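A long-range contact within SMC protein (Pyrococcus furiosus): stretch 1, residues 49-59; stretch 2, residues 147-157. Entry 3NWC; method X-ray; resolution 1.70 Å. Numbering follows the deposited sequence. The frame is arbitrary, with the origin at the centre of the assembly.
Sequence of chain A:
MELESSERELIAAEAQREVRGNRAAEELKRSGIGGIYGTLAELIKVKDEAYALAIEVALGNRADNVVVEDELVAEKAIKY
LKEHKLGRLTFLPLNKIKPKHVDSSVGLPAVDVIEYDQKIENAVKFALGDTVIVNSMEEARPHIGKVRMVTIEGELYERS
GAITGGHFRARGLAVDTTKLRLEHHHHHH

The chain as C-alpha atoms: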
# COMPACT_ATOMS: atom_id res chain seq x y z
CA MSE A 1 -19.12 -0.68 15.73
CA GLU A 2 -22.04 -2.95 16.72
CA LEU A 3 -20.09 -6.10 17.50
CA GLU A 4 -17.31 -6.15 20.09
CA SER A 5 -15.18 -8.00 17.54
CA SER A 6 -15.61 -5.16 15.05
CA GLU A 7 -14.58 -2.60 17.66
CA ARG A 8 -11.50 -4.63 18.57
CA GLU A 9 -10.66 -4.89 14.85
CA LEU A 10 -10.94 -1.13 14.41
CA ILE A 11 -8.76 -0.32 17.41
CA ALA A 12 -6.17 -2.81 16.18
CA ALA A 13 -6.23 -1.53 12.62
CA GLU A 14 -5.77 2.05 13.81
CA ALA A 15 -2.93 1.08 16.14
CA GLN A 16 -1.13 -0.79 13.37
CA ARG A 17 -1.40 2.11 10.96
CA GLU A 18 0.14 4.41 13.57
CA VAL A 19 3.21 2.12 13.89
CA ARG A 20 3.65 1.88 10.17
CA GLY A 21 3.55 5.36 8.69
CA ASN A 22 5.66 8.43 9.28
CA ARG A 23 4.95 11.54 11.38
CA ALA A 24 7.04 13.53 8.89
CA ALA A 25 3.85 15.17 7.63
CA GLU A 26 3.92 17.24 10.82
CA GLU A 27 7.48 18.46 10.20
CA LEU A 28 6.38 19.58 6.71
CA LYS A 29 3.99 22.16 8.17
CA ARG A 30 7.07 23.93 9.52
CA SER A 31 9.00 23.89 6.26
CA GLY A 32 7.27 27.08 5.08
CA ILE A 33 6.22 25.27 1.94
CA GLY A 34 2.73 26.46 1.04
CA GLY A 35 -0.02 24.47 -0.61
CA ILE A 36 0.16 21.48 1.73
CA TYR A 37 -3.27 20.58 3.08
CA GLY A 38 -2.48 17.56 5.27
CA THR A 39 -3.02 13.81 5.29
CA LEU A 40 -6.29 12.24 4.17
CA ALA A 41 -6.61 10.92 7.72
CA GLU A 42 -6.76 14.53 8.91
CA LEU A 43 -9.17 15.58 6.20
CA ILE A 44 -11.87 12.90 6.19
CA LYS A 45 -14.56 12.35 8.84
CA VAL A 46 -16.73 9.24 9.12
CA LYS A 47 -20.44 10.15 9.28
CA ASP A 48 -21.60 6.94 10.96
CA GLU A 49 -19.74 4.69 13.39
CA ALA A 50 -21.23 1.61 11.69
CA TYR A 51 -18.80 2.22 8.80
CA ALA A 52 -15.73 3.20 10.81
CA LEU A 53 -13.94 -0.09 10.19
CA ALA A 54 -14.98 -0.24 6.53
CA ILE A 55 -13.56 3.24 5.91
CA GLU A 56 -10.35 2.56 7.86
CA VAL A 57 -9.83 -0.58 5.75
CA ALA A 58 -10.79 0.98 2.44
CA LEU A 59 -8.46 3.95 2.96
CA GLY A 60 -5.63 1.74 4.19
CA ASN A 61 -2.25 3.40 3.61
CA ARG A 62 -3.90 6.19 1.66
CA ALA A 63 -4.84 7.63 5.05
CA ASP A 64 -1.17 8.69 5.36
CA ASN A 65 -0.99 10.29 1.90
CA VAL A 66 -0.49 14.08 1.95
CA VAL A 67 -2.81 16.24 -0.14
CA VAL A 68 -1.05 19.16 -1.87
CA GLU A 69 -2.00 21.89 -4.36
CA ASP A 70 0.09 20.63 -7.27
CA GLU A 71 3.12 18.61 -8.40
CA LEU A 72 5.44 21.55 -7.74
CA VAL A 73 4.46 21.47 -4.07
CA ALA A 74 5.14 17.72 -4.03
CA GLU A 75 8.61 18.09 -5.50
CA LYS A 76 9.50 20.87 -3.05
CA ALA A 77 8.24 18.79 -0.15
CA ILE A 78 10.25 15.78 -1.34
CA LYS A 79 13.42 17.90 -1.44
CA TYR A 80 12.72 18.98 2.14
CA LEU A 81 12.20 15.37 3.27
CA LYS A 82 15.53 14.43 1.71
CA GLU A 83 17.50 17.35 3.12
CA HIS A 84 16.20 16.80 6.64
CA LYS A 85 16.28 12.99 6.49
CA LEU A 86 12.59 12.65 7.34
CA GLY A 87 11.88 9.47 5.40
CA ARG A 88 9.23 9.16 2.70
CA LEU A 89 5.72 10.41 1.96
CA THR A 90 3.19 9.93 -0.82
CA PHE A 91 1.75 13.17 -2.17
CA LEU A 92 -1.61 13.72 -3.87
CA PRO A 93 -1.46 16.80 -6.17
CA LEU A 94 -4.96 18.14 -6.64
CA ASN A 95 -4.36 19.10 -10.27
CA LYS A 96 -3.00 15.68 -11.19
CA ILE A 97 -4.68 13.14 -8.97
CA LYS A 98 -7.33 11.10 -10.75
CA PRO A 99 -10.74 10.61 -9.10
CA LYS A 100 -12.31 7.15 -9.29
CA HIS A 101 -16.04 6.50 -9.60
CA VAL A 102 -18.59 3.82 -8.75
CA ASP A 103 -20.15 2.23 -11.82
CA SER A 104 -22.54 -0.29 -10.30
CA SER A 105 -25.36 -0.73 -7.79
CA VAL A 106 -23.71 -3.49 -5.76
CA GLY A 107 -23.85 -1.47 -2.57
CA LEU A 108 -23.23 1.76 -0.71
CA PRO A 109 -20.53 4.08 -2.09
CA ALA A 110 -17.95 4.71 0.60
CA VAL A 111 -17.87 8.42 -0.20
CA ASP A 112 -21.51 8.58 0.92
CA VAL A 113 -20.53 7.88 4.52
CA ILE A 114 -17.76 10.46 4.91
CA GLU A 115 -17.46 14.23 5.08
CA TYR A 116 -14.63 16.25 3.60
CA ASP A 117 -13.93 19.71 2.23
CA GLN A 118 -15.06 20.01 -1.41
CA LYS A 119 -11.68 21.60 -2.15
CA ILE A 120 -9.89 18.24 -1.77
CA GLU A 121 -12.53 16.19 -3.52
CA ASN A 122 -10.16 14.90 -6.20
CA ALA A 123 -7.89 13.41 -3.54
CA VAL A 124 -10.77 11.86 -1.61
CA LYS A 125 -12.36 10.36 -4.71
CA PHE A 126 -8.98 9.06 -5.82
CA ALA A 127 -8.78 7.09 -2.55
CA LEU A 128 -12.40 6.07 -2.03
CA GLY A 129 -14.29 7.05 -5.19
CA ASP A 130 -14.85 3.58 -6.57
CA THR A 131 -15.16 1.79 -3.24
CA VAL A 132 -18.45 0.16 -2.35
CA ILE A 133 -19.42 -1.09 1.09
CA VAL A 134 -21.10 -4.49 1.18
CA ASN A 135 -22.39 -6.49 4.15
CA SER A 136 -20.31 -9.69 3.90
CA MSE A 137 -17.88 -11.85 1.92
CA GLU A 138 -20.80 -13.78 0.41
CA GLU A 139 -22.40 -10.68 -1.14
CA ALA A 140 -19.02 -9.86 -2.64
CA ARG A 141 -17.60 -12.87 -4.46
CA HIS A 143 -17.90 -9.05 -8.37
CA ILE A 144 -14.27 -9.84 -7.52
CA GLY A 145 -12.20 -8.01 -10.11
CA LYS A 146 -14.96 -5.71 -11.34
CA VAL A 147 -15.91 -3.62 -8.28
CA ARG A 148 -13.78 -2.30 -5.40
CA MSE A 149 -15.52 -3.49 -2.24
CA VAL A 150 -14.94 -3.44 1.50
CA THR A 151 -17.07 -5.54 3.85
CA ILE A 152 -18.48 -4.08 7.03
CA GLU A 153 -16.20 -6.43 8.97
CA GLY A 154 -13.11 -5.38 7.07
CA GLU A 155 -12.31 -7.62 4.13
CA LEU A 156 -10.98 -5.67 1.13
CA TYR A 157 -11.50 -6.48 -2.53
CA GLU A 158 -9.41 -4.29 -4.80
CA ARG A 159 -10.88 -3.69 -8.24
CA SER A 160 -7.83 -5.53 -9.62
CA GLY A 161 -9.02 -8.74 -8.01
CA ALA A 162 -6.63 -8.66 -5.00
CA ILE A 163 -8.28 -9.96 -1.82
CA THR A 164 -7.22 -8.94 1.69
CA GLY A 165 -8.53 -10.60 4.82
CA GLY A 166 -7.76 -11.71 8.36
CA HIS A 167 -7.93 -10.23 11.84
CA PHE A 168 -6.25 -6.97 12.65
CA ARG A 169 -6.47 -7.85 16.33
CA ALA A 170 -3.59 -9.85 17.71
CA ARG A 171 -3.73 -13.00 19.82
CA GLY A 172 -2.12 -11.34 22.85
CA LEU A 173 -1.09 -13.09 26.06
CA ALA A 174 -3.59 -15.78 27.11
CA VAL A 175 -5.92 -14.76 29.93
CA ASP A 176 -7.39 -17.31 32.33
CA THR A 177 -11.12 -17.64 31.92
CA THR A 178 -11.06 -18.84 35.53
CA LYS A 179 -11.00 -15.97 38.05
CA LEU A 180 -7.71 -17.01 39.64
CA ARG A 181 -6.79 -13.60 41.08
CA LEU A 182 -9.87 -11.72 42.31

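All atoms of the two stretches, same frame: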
# COMPACT_ATOMS: atom_id res chain seq x y z
N GLU A 49 -20.64 5.64 12.76
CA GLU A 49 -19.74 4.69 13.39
C GLU A 49 -19.86 3.27 12.83
O GLU A 49 -18.91 2.49 12.91
CB GLU A 49 -19.99 4.68 14.91
CG GLU A 49 -18.92 3.99 15.73
CD GLU A 49 -19.15 4.15 17.22
OE1 GLU A 49 -20.33 4.27 17.64
OE2 GLU A 49 -18.16 4.16 17.98
N ALA A 50 -21.02 2.93 12.29
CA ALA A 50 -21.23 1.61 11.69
C ALA A 50 -20.22 1.33 10.57
O ALA A 50 -19.91 0.16 10.28
CB ALA A 50 -22.66 1.48 11.17
N TYR A 51 -19.71 2.38 9.94
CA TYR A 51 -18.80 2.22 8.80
C TYR A 51 -17.36 2.58 9.13
O TYR A 51 -16.51 2.66 8.23
CB TYR A 51 -19.28 3.05 7.59
CG TYR A 51 -20.70 2.70 7.22
CD1 TYR A 51 -21.00 1.47 6.67
CD2 TYR A 51 -21.73 3.60 7.44
CE1 TYR A 51 -22.30 1.14 6.34
CE2 TYR A 51 -23.03 3.28 7.12
CZ TYR A 51 -23.31 2.05 6.57
OH TYR A 51 -24.61 1.73 6.25
N ALA A 52 -17.08 2.80 10.41
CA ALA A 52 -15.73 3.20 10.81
C ALA A 52 -14.66 2.21 10.39
O ALA A 52 -13.60 2.60 9.91
CB ALA A 52 -15.66 3.45 12.30
N LEU A 53 -14.91 0.92 10.60
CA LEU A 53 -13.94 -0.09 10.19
C LEU A 53 -13.84 -0.18 8.66
O LEU A 53 -12.75 -0.25 8.08
CB LEU A 53 -14.30 -1.46 10.81
CG LEU A 53 -13.41 -2.67 10.50
CD1 LEU A 53 -11.94 -2.43 10.92
CD2 LEU A 53 -13.95 -3.91 11.19
N ALA A 54 -14.99 -0.18 7.99
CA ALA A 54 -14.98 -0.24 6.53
C ALA A 54 -14.16 0.88 5.89
O ALA A 54 -13.42 0.66 4.94
CB ALA A 54 -16.43 -0.22 6.01
N ILE A 55 -14.30 2.09 6.43
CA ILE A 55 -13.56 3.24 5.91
C ILE A 55 -12.07 3.17 6.27
O ILE A 55 -11.22 3.49 5.44
CB ILE A 55 -14.18 4.57 6.39
CG1 ILE A 55 -15.59 4.71 5.79
CG2 ILE A 55 -13.32 5.74 5.97
CD1 ILE A 55 -15.59 4.55 4.27
N GLU A 56 -11.76 2.77 7.49
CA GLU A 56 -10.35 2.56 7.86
C GLU A 56 -9.70 1.57 6.89
O GLU A 56 -8.61 1.83 6.38
CB GLU A 56 -10.25 2.03 9.30
CG GLU A 56 -8.84 1.56 9.70
CD GLU A 56 -7.82 2.67 9.76
OE1 GLU A 56 -8.20 3.82 10.08
OE2 GLU A 56 -6.64 2.40 9.48
N VAL A 57 -10.36 0.44 6.66
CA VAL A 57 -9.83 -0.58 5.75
C VAL A 57 -9.75 -0.09 4.30
O VAL A 57 -8.75 -0.30 3.60
CB VAL A 57 -10.66 -1.89 5.84
CG1 VAL A 57 -10.26 -2.87 4.75
CG2 VAL A 57 -10.52 -2.53 7.24
N ALA A 58 -10.80 0.57 3.84
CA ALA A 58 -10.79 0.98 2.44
C ALA A 58 -9.77 2.08 2.13
O ALA A 58 -9.25 2.17 1.01
CB ALA A 58 -12.20 1.40 1.97
N LEU A 59 -9.51 2.94 3.11
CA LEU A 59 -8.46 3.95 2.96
C LEU A 59 -7.09 3.30 3.03
O LEU A 59 -6.20 3.60 2.24
CB LEU A 59 -8.55 4.99 4.06
CG LEU A 59 -9.18 6.35 3.83
CD1 LEU A 59 -8.93 7.22 5.04
CD2 LEU A 59 -8.58 6.99 2.59
N VAL A 147 -15.49 -4.70 -9.18
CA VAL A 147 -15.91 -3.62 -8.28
C VAL A 147 -14.97 -3.58 -7.07
O VAL A 147 -14.64 -4.63 -6.53
CB VAL A 147 -17.34 -3.87 -7.77
CG1 VAL A 147 -17.82 -2.67 -6.94
CG2 VAL A 147 -18.30 -4.15 -8.93
N ARG A 148 -14.52 -2.39 -6.67
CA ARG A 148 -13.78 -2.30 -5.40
C ARG A 148 -14.76 -2.34 -4.24
O ARG A 148 -15.66 -1.51 -4.15
CB ARG A 148 -12.90 -1.05 -5.33
CG ARG A 148 -11.95 -1.02 -4.12
CD ARG A 148 -11.03 0.20 -4.14
NE ARG A 148 -9.76 -0.03 -3.43
CZ ARG A 148 -9.51 0.37 -2.19
NH1 ARG A 148 -10.43 1.03 -1.50
NH2 ARG A 148 -8.33 0.12 -1.64
N MSE A 149 -14.59 -3.31 -3.34
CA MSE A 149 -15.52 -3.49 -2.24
C MSE A 149 -14.79 -3.63 -0.90
O MSE A 149 -13.67 -4.14 -0.83
CB MSE A 149 -16.38 -4.73 -2.45
CG MSE A 149 -17.28 -4.65 -3.69
SE MSE A 149 -17.95 -6.42 -4.13
CE MSE A 149 -16.26 -7.26 -4.63
N VAL A 150 -15.44 -3.18 0.15
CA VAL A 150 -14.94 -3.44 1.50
C VAL A 150 -16.14 -3.98 2.26
O VAL A 150 -17.25 -3.49 2.08
CB VAL A 150 -14.35 -2.17 2.15
CG1 VAL A 150 -15.40 -1.02 2.19
CG2 VAL A 150 -13.82 -2.48 3.53
N THR A 151 -15.95 -5.03 3.05
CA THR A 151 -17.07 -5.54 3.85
C THR A 151 -17.14 -4.77 5.14
O THR A 151 -16.17 -4.15 5.55
CB THR A 151 -16.96 -7.04 4.15
OG1 THR A 151 -15.89 -7.29 5.07
CG2 THR A 151 -16.75 -7.84 2.87
N ILE A 152 -18.30 -4.80 5.79
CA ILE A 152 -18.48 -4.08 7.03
C ILE A 152 -17.50 -4.57 8.09
O ILE A 152 -17.12 -3.82 8.97
CB ILE A 152 -19.93 -4.22 7.55
CG1 ILE A 152 -20.86 -3.32 6.75
CG2 ILE A 152 -20.00 -3.83 9.01
CD1 ILE A 152 -20.74 -1.86 7.15
N GLU A 153 -17.09 -5.83 7.97
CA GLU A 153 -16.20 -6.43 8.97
C GLU A 153 -14.73 -6.34 8.59
O GLU A 153 -13.86 -6.76 9.36
CB GLU A 153 -16.62 -7.87 9.25
CG GLU A 153 -17.94 -7.96 10.00
CD GLU A 153 -17.95 -7.10 11.26
OE1 GLU A 153 -16.85 -6.79 11.77
OE2 GLU A 153 -19.04 -6.75 11.74
N GLY A 154 -14.46 -5.79 7.41
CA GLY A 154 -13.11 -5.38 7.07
C GLY A 154 -12.32 -6.20 6.07
O GLY A 154 -11.09 -6.09 6.03
N GLU A 155 -12.99 -7.02 5.27
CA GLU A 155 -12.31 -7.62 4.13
C GLU A 155 -12.24 -6.59 3.01
O GLU A 155 -13.13 -5.75 2.87
CB GLU A 155 -13.01 -8.89 3.66
CG GLU A 155 -12.83 -10.07 4.60
CD GLU A 155 -13.83 -10.08 5.73
OE1 GLU A 155 -14.97 -9.60 5.53
OE2 GLU A 155 -13.48 -10.58 6.82
N LEU A 156 -11.17 -6.64 2.22
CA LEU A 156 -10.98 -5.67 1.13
C LEU A 156 -10.80 -6.39 -0.19
O LEU A 156 -10.00 -7.31 -0.30
CB LEU A 156 -9.74 -4.80 1.40
CG LEU A 156 -9.34 -3.83 0.28
CD1 LEU A 156 -10.43 -2.74 0.08
CD2 LEU A 156 -8.00 -3.18 0.59
N TYR A 157 -11.57 -5.95 -1.19
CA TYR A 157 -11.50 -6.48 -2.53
C TYR A 157 -11.10 -5.34 -3.45
O TYR A 157 -11.89 -4.44 -3.73
CB TYR A 157 -12.88 -7.00 -2.96
CG TYR A 157 -13.36 -8.18 -2.15
CD1 TYR A 157 -13.32 -9.47 -2.67
CD2 TYR A 157 -13.85 -8.01 -0.86
CE1 TYR A 157 -13.75 -10.55 -1.93
CE2 TYR A 157 -14.29 -9.08 -0.12
CZ TYR A 157 -14.24 -10.35 -0.65
OH TYR A 157 -14.67 -11.42 0.09
O HOH W 1 -17.53 -1.00 9.28
O HOH W 2 -7.17 -0.15 1.26
O HOH W 3 -5.92 1.77 0.02

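Stretch 1 opens with a 3-10 segment, Glu49 to Tyr51, and continues as a helix from Ala52 to Leu59, with Tyr51 at the N-cap position. Stretch 2 folds back on itself: Thr151 to Gly154 form a type I turn, closed by Gly154 N to Thr151 O at 3.0 Å, and Met149 pairs with Tyr157 through Met149 N to Tyr157 O (3.0 Å) and Tyr157 N to Met149 O (2.8 Å). The helix axis passes 8.0 Å from the axis of strand 148-151, their N-to-C directions 138° apart. Such a close approach fits the small residues on the helix, and the nearest CA atoms, those of Ala54 and Ile152, lie 5.2 Å apart.

The centre of the contact is apolar. Val150 points toward the helix, its chi1 in the p well. Both methyls pack against Ala54, CG2 at 3.5 Å from Ala54 O and CG1 at 4.0 Å from Ala54 CB; CG2 also lies 3.8 Å from Val57 CG1, and CG1 4.0 Å from Ala58 CB. The single methyls of the two alanines leave room for this branched side chain. Val57, pointing toward stretch 2 with chi1 at 170°, also brings CG1 to 3.9 Å from Leu156 CB and 3.6 Å from Gly154 O. The two stretches together bury 527 Å².

At the turn, Ile152 starts sideways, but its m, m rotamer carries CD1 to 3.4 Å from Tyr51 CD1, an oblique approach to the ring. Leu53 CD2 packs 3.4 Å from Glu153 O. Gly154 suits its place twice over: its phi/psi of 108/18 would jam a CB against the preceding carbonyl, and an ideal CB would lie only 3.5 Å from Val57 CG2 and 3.6 Å from Leu53 CD2. Thr151 points away from the helix and steadies the turn from behind, its OG1 accepting from Glu155 N at 2.9 Å and donating to Glu155 OE1 at 2.5 Å.

Polar links lie toward the two ends of this apolar patch. Arg148 extends through three t rotamers to the C-terminal part of the helix, where NH1 donates to Ala58 O at 3.0 Å and 160°; a weak bond from NH2 to Ala58 O spans 3.5 Å at 135°. The carbonyl lies near the guanidinium plane, as such donation requires. Water 2 extends the link, accepting from Arg148 NH2 at 3.1 Å and donating to Val57 O at 2.8 Å. Near the helix start, water 1 donates to Ala50 O (2.8 Å) and Ile152 O (2.9 Å) and accepts from Ala54 N (3.0 Å), joining the two backbones.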